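Local coordinates for protein naphthalene dioxygenase large subunit (Rhodococcus sp., PDB 2B1X) that carries a Rieske [2Fe-2S] cluster and, in its catalytic domain, a separate iron(III) ion, as the large subunit of a multi-subunit dioxygenase, at residues Leu251-Pro256 / Arg289-Ile294; Phe236-Glu241 / Leu417-Ala422. All coordinates share one frame; numbering follows the deposited sequence.

Coming from the N terminus, the chain passes the Rieske cluster ligands and the iron ligands H216 and H221, then makes the short 3-10 segment that starts at F236 and enters strand 240-244. It returns as the neighbouring strand 250-254, the first half of contact 1. Helices 270-279 and 282-288 fill the excursion that contact 1 closes at 289-294. Strands 302-309, 318-330 and 333-343 and two more helices follow before 417-422 comes back to 236-241. Contact 2 thus closes the longer loop, with contact 1 nested inside it. The two meet directly: I253 O lies 2.7 Å from E241 N, and I254 packs against F236 and D418.

Contact 1 (Leu251-Pro256 / Arg289-Ile294)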
loop_
_atom_site.group_PDB
_atom_site.type_symbol
_atom_site.label_atom_id
_atom_site.label_comp_id
_atom_site.label_asym_id
_atom_site.label_seq_id
_atom_site.Cartn_x
_atom_site.Cartn_y
_atom_site.Cartn_z
ATOM N N LEU A 251 -24.907 9.251 26.469
ATOM C CA LEU A 251 -24.399 8.129 27.262
ATOM C C LEU A 251 -25.526 7.208 27.705
ATOM O O LEU A 251 -26.701 7.571 27.650
ATOM C CB LEU A 251 -23.705 8.626 28.525
ATOM C CG LEU A 251 -24.501 9.298 29.639
ATOM C CD1 LEU A 251 -23.769 9.123 30.985
ATOM C CD2 LEU A 251 -24.765 10.784 29.356
ATOM N N GLY A 252 -25.152 6.021 28.165
ATOM C CA GLY A 252 -26.097 5.132 28.839
ATOM C C GLY A 252 -25.515 4.663 30.148
ATOM O O GLY A 252 -24.309 4.546 30.268
ATOM N N ILE A 253 -26.394 4.416 31.126
ATOM C CA ILE A 253 -26.010 3.923 32.435
ATOM C C ILE A 253 -26.858 2.686 32.728
ATOM O O ILE A 253 -28.104 2.746 32.662
ATOM C CB ILE A 253 -26.260 5.021 33.517
ATOM C CG1 ILE A 253 -25.628 6.350 33.085
ATOM C CG2 ILE A 253 -25.757 4.538 34.919
ATOM C CD1 ILE A 253 -25.798 7.517 34.062
ATOM N N ILE A 254 -26.191 1.575 33.019
ATOM C CA ILE A 254 -26.876 0.315 33.284
ATOM C C ILE A 254 -26.516 -0.220 34.682
ATOM O O ILE A 254 -25.357 -0.184 35.082
ATOM C CB ILE A 254 -26.561 -0.741 32.203
ATOM C CG1 ILE A 254 -27.009 -0.264 30.823
ATOM C CG2 ILE A 254 -27.268 -2.087 32.555
ATOM C CD1 ILE A 254 -26.602 -1.209 29.642
ATOM N N GLY A 255 -27.507 -0.679 35.434
ATOM C CA GLY A 255 -27.253 -1.308 36.733
ATOM C C GLY A 255 -27.751 -2.751 36.776
ATOM O O GLY A 255 -28.318 -3.233 35.777
ATOM N N PRO A 256 -27.553 -3.450 37.901
ATOM C CA PRO A 256 -28.066 -4.825 38.038
ATOM C C PRO A 256 -29.585 -4.862 38.259
ATOM O O PRO A 256 -30.145 -3.863 38.726
ATOM C CB PRO A 256 -27.347 -5.341 39.280
ATOM C CG PRO A 256 -27.119 -4.138 40.102
ATOM C CD PRO A 256 -26.845 -3.015 39.119
ATOM N N ARG A 289 -24.572 5.202 42.415
ATOM C CA ARG A 289 -24.582 4.147 43.428
ATOM C C ARG A 289 -24.809 2.697 42.906
ATOM O O ARG A 289 -24.083 1.772 43.318
ATOM C CB ARG A 289 -25.580 4.472 44.530
ATOM C CG ARG A 289 -25.485 3.555 45.732
ATOM C CD ARG A 289 -26.571 3.795 46.794
ATOM N NE ARG A 289 -26.442 5.127 47.390
ATOM C CZ ARG A 289 -25.642 5.423 48.412
ATOM N NH1 ARG A 289 -24.891 4.483 48.967
ATOM N NH2 ARG A 289 -25.590 6.666 48.875
ATOM N N PRO A 290 -25.822 2.488 42.063
ATOM C CA PRO A 290 -26.119 1.153 41.535
ATOM C C PRO A 290 -25.522 0.873 40.129
ATOM O O PRO A 290 -25.940 -0.057 39.471
ATOM C CB PRO A 290 -27.643 1.176 41.449
ATOM C CG PRO A 290 -27.976 2.605 41.138
ATOM C CD PRO A 290 -26.804 3.472 41.564
ATOM N N THR A 291 -24.549 1.656 39.684
ATOM C CA THR A 291 -24.000 1.486 38.326
ATOM C C THR A 291 -23.176 0.213 38.162
ATOM O O THR A 291 -22.412 -0.157 39.064
ATOM C CB THR A 291 -23.130 2.700 37.993
ATOM O OG1 THR A 291 -23.988 3.837 37.810
ATOM C CG2 THR A 291 -22.401 2.532 36.634
ATOM N N ALA A 292 -23.352 -0.446 37.011
ATOM C CA ALA A 292 -22.457 -1.506 36.532
ATOM C C ALA A 292 -21.720 -1.119 35.224
ATOM O O ALA A 292 -20.545 -1.481 35.017
ATOM C CB ALA A 292 -23.247 -2.789 36.309
ATOM N N PHE A 293 -22.413 -0.404 34.341
ATOM C CA PHE A 293 -21.830 0.058 33.075
ATOM C C PHE A 293 -22.210 1.486 32.764
ATOM O O PHE A 293 -23.385 1.878 32.907
ATOM C CB PHE A 293 -22.291 -0.784 31.892
ATOM C CG PHE A 293 -22.103 -2.244 32.094
ATOM C CD1 PHE A 293 -23.190 -3.052 32.404
ATOM C CD2 PHE A 293 -20.843 -2.823 31.957
ATOM C CE1 PHE A 293 -23.029 -4.410 32.592
ATOM C CE2 PHE A 293 -20.675 -4.185 32.167
ATOM C CZ PHE A 293 -21.767 -4.975 32.491
ATOM N N ILE A 294 -21.216 2.263 32.337
ATOM C CA ILE A 294 -21.474 3.559 31.731
ATOM C C ILE A 294 -20.732 3.549 30.417
ATOM O O ILE A 294 -19.547 3.231 30.375
ATOM C CB ILE A 294 -20.916 4.704 32.589
ATOM C CG1 ILE A 294 -21.583 4.757 33.959
ATOM C CG2 ILE A 294 -21.099 6.046 31.890
ATOM C CD1 ILE A 294 -20.743 5.574 34.996
#
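I254 and F293 face each other at a classic beta bulge, where strands 250-254 and 293-298 pair in the large antiparallel sheet of the catalytic domain. One carbonyl, I254 O, takes two N-H groups: A292 N at 2.8 Å, in the carbonyl plane, and F293 N at 3.0 Å, tilted 18° out of it. In return I254 N donates an almost straight bond of 2.8 Å to F293 O. Because A292 is the extra residue of the bulge, regular pairing starts only at F293.

The side chains of I254 and F293 lie on the same face of the sheet and cross obliquely. F293 offers the edge of its ring rather than a face, and CD1 comes 4.1 Å from I254 CB, near the ring plane. The side chain of I254 also borders a bound (4S)-2-methyl-2,4-pentanediol, and the side chain of F293 is about 10 Å from the iron(III) ion, consistent with this face bordering a pocket near the iron.

I253 and I294 form the next, non-hydrogen-bonded pair and occupy the other face, which helix 174-181 covers by placing V180 on I294. Here L251 and I294 lie side by side, pointing the same way, with L251 CD1 4.2 Å from I294 CG2. I253 CG2, anti to its backbone N, reaches across to T291 OG1, 3.5 Å away; that hydroxyl also makes weak hydrogen bonds to I287 O and F288 O. Where the strands part, the carbonyl oxygen of P290 lies 3.1 Å from P256 CD.

Contact 2 (Phe236-Glu241 / Leu417-Ala422); sequences FALYGE and LDYAEA
A237 lays its methyl group over the face of the Y419 ring, and this CH-pi contact is the tight heart of the packing. CB stands 3.6 Å from the ring centroid, 20° off the normal and displaced toward the rim on the CE2 side. The same methyl lies over the centre of the F236 ring, so two aromatic side chains, crossing at about a right angle, share one small group. At their meeting point Y419 OH is 3.4 Å from F236 CE2, while its hydrogen bond goes to P234 O.

The backbones are pinned beside this cluster by D418 N, which donates to A237 O at 2.8 Å from 31° out of the carbonyl plane. D418 CG is anti to the backbone N (chi1 -161°); OD1 is hydrogen-bonded to H242 ND1 and OD2 to H295 NE2. Y419 N, by contrast, is buried with no partner in the model.

Toward the partly exposed side the fit relaxes. L238 and L417 run side by side, touching through CD2 of L238 and CD1 of L417 at 3.9 Å, and L238 CD2 also reaches Y419 CD1 at 3.9 Å. D129 of a second copy of this protein packs on both leucines. Farther along the loop, E421, at the N-cap position of helix 422-436, forms a salt bridge to R91 and a hydrogen bond to H90 of that neighbouring subunit. Both residues lie at its [2Fe-2S] cluster, an arrangement characteristic of Rieske oxygenases, in which one subunit's cluster domain docks on the next subunit's catalytic domain.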
loop_
_atom_site.group_PDB
_atom_site.type_symbol
_atom_site.label_atom_id
_atom_site.label_comp_id
_atom_site.label_asym_id
_atom_site.label_seq_id
_atom_site.Cartn_x
_atom_site.Cartn_y
_atom_site.Cartn_z
ATOM N N PHE A 236 -30.886 -7.244 30.156
ATOM C CA PHE A 236 -29.993 -6.489 31.041
ATOM C C PHE A 236 -30.044 -4.956 30.886
ATOM O O PHE A 236 -29.911 -4.226 31.865
ATOM C CB PHE A 236 -28.545 -7.006 30.947
ATOM C CG PHE A 236 -27.749 -6.384 29.826
ATOM C CD1 PHE A 236 -26.775 -5.405 30.093
ATOM C CD2 PHE A 236 -27.959 -6.784 28.510
ATOM C CE1 PHE A 236 -26.028 -4.835 29.052
ATOM C CE2 PHE A 236 -27.235 -6.212 27.472
ATOM C CZ PHE A 236 -26.256 -5.239 27.749
ATOM N N ALA A 237 -30.246 -4.476 29.665
ATOM C CA ALA A 237 -30.207 -3.034 29.404
ATOM C C ALA A 237 -31.513 -2.317 29.722
ATOM O O ALA A 237 -31.551 -1.081 29.764
ATOM C CB ALA A 237 -29.732 -2.743 28.005
ATOM N N LEU A 238 -32.558 -3.086 30.048
ATOM C CA LEU A 238 -33.787 -2.503 30.552
ATOM C C LEU A 238 -33.584 -1.840 31.919
ATOM O O LEU A 238 -34.357 -0.942 32.305
ATOM C CB LEU A 238 -34.912 -3.557 30.632
ATOM C CG LEU A 238 -35.408 -4.193 29.325
ATOM C CD1 LEU A 238 -36.646 -5.058 29.607
ATOM C CD2 LEU A 238 -35.685 -3.145 28.207
ATOM N N TYR A 239 -32.562 -2.285 32.657
ATOM C CA TYR A 239 -32.287 -1.751 34.007
ATOM C C TYR A 239 -31.259 -0.644 33.882
ATOM O O TYR A 239 -30.188 -0.692 34.485
ATOM C CB TYR A 239 -31.806 -2.845 34.961
ATOM C CG TYR A 239 -32.746 -4.038 34.977
ATOM C CD1 TYR A 239 -32.491 -5.146 34.174
ATOM C CD2 TYR A 239 -33.890 -4.047 35.794
ATOM C CE1 TYR A 239 -33.356 -6.220 34.145
ATOM C CE2 TYR A 239 -34.766 -5.134 35.781
ATOM C CZ TYR A 239 -34.493 -6.218 34.958
ATOM O OH TYR A 239 -35.330 -7.320 34.927
ATOM N N GLY A 240 -31.591 0.337 33.050
ATOM C CA GLY A 240 -30.680 1.414 32.752
ATOM C C GLY A 240 -31.381 2.665 32.266
ATOM O O GLY A 240 -32.616 2.711 32.155
ATOM N N GLU A 241 -30.568 3.668 31.945
ATOM C CA GLU A 241 -31.033 4.955 31.444
ATOM C C GLU A 241 -30.239 5.352 30.204
ATOM O O GLU A 241 -29.050 5.117 30.145
ATOM C CB GLU A 241 -30.886 5.996 32.539
ATOM C CG GLU A 241 -31.793 7.204 32.371
ATOM C CD GLU A 241 -33.216 6.993 32.902
ATOM O OE1 GLU A 241 -33.489 5.982 33.577
ATOM O OE2 GLU A 241 -34.070 7.888 32.686
ATOM N N LEU A 417 -34.775 3.234 29.937
ATOM C CA LEU A 417 -34.183 1.975 29.540
ATOM C C LEU A 417 -32.952 2.331 28.706
ATOM O O LEU A 417 -32.823 3.479 28.262
ATOM C CB LEU A 417 -35.196 1.125 28.754
ATOM C CG LEU A 417 -35.527 1.506 27.294
ATOM C CD1 LEU A 417 -36.309 0.398 26.583
ATOM C CD2 LEU A 417 -36.307 2.816 27.215
ATOM N N ASP A 418 -32.075 1.364 28.447
ATOM C CA ASP A 418 -30.912 1.597 27.580
ATOM C C ASP A 418 -30.915 0.736 26.293
ATOM O O ASP A 418 -29.882 0.571 25.640
ATOM C CB ASP A 418 -29.603 1.471 28.386
ATOM C CG ASP A 418 -28.406 2.144 27.700
ATOM O OD1 ASP A 418 -28.588 3.062 26.846
ATOM O OD2 ASP A 418 -27.226 1.772 27.917
ATOM N N TYR A 419 -32.069 0.188 25.925
ATOM C CA TYR A 419 -32.279 -0.275 24.565
ATOM C C TYR A 419 -33.020 0.855 23.829
ATOM O O TYR A 419 -34.234 0.920 23.842
ATOM C CB TYR A 419 -33.109 -1.585 24.498
ATOM C CG TYR A 419 -32.353 -2.842 24.863
ATOM C CD1 TYR A 419 -33.012 -3.894 25.507
ATOM C CD2 TYR A 419 -30.966 -2.973 24.607
ATOM C CE1 TYR A 419 -32.318 -5.073 25.876
ATOM C CE2 TYR A 419 -30.262 -4.136 24.971
ATOM C CZ TYR A 419 -30.957 -5.189 25.614
ATOM O OH TYR A 419 -30.303 -6.352 25.997
ATOM N N ALA A 420 -32.269 1.770 23.253
ATOM C CA ALA A 420 -32.852 2.852 22.468
ATOM C C ALA A 420 -31.788 3.309 21.488
ATOM O O ALA A 420 -30.629 2.907 21.610
ATOM C CB ALA A 420 -33.309 4.007 23.351
ATOM N N GLU A 421 -32.196 4.106 20.504
ATOM C CA GLU A 421 -31.271 4.668 19.522
ATOM C C GLU A 421 -31.415 6.190 19.438
ATOM O O GLU A 421 -30.975 6.836 18.447
ATOM C CB GLU A 421 -31.418 3.977 18.156
ATOM C CG GLU A 421 -30.815 2.575 18.148
ATOM C CD GLU A 421 -31.219 1.696 16.969
ATOM O OE1 GLU A 421 -32.332 1.878 16.427
ATOM O OE2 GLU A 421 -30.410 0.794 16.603
ATOM N N ALA A 422 -32.005 6.773 20.485
ATOM C CA ALA A 422 -32.136 8.236 20.598
ATOM C C ALA A 422 -30.770 8.946 20.675
ATOM O O ALA A 422 -30.562 10.008 20.045
ATOM C CB ALA A 422 -33.026 8.626 21.786
#